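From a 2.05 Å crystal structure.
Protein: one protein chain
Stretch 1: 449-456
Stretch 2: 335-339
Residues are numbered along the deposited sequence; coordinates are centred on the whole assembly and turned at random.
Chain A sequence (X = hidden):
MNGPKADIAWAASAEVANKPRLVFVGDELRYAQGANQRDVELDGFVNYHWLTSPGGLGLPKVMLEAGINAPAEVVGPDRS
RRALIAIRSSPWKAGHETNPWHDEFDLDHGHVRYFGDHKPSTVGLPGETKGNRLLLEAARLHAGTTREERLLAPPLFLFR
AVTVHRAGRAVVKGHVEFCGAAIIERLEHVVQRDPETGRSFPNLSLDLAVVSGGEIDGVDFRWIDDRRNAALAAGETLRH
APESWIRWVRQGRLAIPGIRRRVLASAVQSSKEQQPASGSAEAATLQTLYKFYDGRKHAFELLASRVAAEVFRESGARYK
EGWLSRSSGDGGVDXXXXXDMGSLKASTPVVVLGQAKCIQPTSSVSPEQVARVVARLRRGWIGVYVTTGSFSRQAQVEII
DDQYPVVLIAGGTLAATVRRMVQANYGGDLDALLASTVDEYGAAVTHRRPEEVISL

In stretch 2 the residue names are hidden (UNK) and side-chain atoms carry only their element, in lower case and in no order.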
# COMPACT_ATOMS: atom_id res chain seq x y z
N ARG A 449 16.86 -1.10 9.58
CA ARG A 449 15.68 -0.26 9.45
C ARG A 449 14.68 -0.95 8.52
O ARG A 449 15.08 -1.67 7.61
CB ARG A 449 16.06 1.10 8.87
CG ARG A 449 17.03 1.91 9.72
CD ARG A 449 17.36 3.23 9.03
NE ARG A 449 18.20 4.09 9.86
CZ ARG A 449 18.64 5.29 9.49
NH1 ARG A 449 18.31 5.77 8.30
NH2 ARG A 449 19.40 6.00 10.31
N PRO A 450 13.38 -0.73 8.75
CA PRO A 450 12.33 -1.31 7.90
C PRO A 450 12.53 -0.94 6.43
O PRO A 450 12.36 -1.79 5.56
CB PRO A 450 11.05 -0.67 8.44
CG PRO A 450 11.36 -0.38 9.86
CD PRO A 450 12.81 0.01 9.89
N GLU A 451 12.90 0.31 6.17
CA GLU A 451 13.14 0.80 4.82
C GLU A 451 14.12 -0.09 4.06
O GLU A 451 13.94 -0.35 2.86
CB GLU A 451 13.66 2.24 4.86
CG GLU A 451 12.70 3.26 5.48
CD GLU A 451 12.71 3.25 7.00
OE1 GLU A 451 13.42 2.41 7.59
OE2 GLU A 451 12.01 4.09 7.61
N GLU A 452 15.14 -0.56 4.76
CA GLU A 452 16.18 -1.40 4.16
C GLU A 452 15.61 -2.67 3.51
O GLU A 452 16.30 -3.32 2.72
CB GLU A 452 17.25 -1.76 5.20
CG GLU A 452 17.96 -0.55 5.79
CD GLU A 452 19.01 -0.94 6.83
OE1 GLU A 452 19.83 -1.84 6.56
OE2 GLU A 452 19.01 -0.33 7.92
N VAL A 453 14.37 -3.01 3.84
CA VAL A 453 13.72 -4.18 3.24
C VAL A 453 13.56 -4.02 1.73
O VAL A 453 13.34 -4.99 1.01
CB VAL A 453 12.35 -4.48 3.89
CG1 VAL A 453 11.25 -3.65 3.24
CG2 VAL A 453 12.02 -5.97 3.79
N ILE A 454 13.68 -2.78 1.26
CA ILE A 454 13.62 -2.51 -0.18
C ILE A 454 14.83 -3.13 -0.88
O ILE A 454 14.76 -3.54 -2.04
CB ILE A 454 13.53 -1.00 -0.47
CG1 ILE A 454 12.27 -0.41 0.17
CG2 ILE A 454 13.53 -0.72 -1.96
CD1 ILE A 454 12.11 1.08 -0.04
N SER A 455 15.95 -3.21 -0.16
CA SER A 455 17.19 -3.74 -0.73
C SER A 455 17.20 -5.26 -0.84
O SER A 455 18.17 -5.85 -1.33
CB SER A 455 18.40 -3.25 0.07
OG SER A 455 18.50 -1.84 0.04
N LEU A 456 16.13 -5.90 -0.38
CA LEU A 456 16.02 -7.35 -0.49
C LEU A 456 15.50 -7.77 -1.86
O LEU A 456 15.42 -8.96 -2.17
CB LEU A 456 15.11 -7.91 0.61
CG LEU A 456 15.59 -7.76 2.05
CD1 LEU A 456 14.66 -8.50 3.00
CD2 LEU A 456 17.02 -8.25 2.20
N UNK A 335 8.02 -7.84 13.16
CA UNK A 335 8.71 -8.31 11.96
C UNK A 335 8.50 -7.40 10.75
O UNK A 335 7.55 -6.62 10.70
c UNK A 335 6.87 -9.98 11.37
c UNK A 335 8.34 -9.76 11.63
c UNK A 335 5.00 -10.08 9.86
c UNK A 335 4.16 -10.41 10.91
c UNK A 335 4.67 -10.53 12.18
c UNK A 335 6.35 -9.87 10.10
c UNK A 335 6.02 -10.32 12.41
N UNK A 336 9.40 -7.52 9.78
CA UNK A 336 9.36 -6.70 8.57
C UNK A 336 9.33 -7.58 7.33
O UNK A 336 10.03 -8.59 7.26
c UNK A 336 9.45 -3.84 9.72
c UNK A 336 10.59 -4.96 7.21
c UNK A 336 10.60 -4.81 9.70
c UNK A 336 10.59 -5.76 8.50
N UNK A 337 8.50 -7.20 6.36
CA UNK A 337 8.43 -7.86 5.07
C UNK A 337 8.26 -6.84 3.96
O UNK A 337 8.36 -5.64 4.20
N UNK A 338 7.99 -7.31 2.75
CA UNK A 338 7.83 -6.41 1.62
C UNK A 338 6.94 -7.00 0.53
O UNK A 338 7.04 -8.18 0.21
c UNK A 338 9.14 -4.96 -0.04
n UNK A 338 12.74 -5.04 -2.40
c UNK A 338 11.87 -6.04 -2.35
c UNK A 338 10.48 -4.80 -0.74
c UNK A 338 9.19 -6.04 1.03
n UNK A 338 12.08 -7.13 -3.08
n UNK A 338 10.80 -5.95 -1.58
N UNK A 339 6.08 -6.17 -0.05
CA UNK A 339 5.24 -6.59 -1.16
C UNK A 339 5.57 -5.77 -2.41
O UNK A 339 5.67 -4.55 -2.34
c UNK A 339 2.89 -6.86 -2.03
c UNK A 339 3.37 -7.26 0.39
c UNK A 339 1.92 -7.14 0.78
c UNK A 339 3.74 -6.44 -0.84
O HOH W 1 13.99 -8.58 -4.53

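Position 335 begins the strand with seven side-chain carbons: one bonded to CA, then a flat ring of six. No nitrogen or oxygen interrupts the ring and none is attached to it, which excludes tyrosine, histidine and tryptophan, so the residue is phenylalanine. Phe335 is buried, but its side chain stays out of reach of the 449-456 segment and takes no part in the contact.

Position 336 carries four carbons, forked at the first, with one arm two carbons long. Its CA-to-CB bond points toward stretch 1, where the end of the longer arm lies 3.8 Å from CB of Pro450 and the shorter arm lies 3.8 Å from CB of Val453. A fork at CB with unequal arms identifies isoleucine. Both chi angles of Ile336 are in m; its closest approach to Pro450 is made by CD1 and that to Val453 by CG2.

Position 337 has no side-chain atoms at all and is therefore glycine. Gly337 contributes through its backbone: its O lies 3.6 Å from CG1 of Val453, a packing contact with a methyl group.

At position 338 three carbons run in line to a nitrogen, followed by a carbon bearing two more nitrogens. This is the guanidinium of arginine. The CA-to-CB bond of Arg338 points toward stretch 1, and the side chain is extended through chi1 and chi2 (both t) before turning at chi3 (p). Its CB lies 3.9 Å from CG1 of Val453, and its CD is 3.4 Å from O of Val453. Beyond this, NH1 approaches O of Ile454 to 2.5 Å near the guanidinium plane, but the angle is poor and the pair is not a hydrogen bond. NH2 donates to the O of a water at 2.8 Å, and that water O in turn donates to O of Leu456, also at 2.8 Å.

Position 339 again has four carbons forked at the first, one arm being two carbons long, so it too is isoleucine. The side chain of Ile339 is out of reach of stretch 1.

The contact thus rests on alternate strand positions, 336 and 338, whose CA-to-CB bonds point toward a short 3-10 segment. That segment is held by backbone bonds such as Val453 N to Pro450 O (2.9 Å) and Ile454 N to Glu451 O (2.9 Å). Val453 is central, packing against Ile336, Gly337 and the aliphatic part of Arg338, while the guanidinium lies near the backbone carbonyls of Val453 and Ile454 and, through the water, is linked to that of Leu456. No clear direct hydrogen bond joins the stretches; apolar packing is supplemented by the water bridge from Arg338 to Leu456.

Stretch 2, residues 335-339: FIGRI
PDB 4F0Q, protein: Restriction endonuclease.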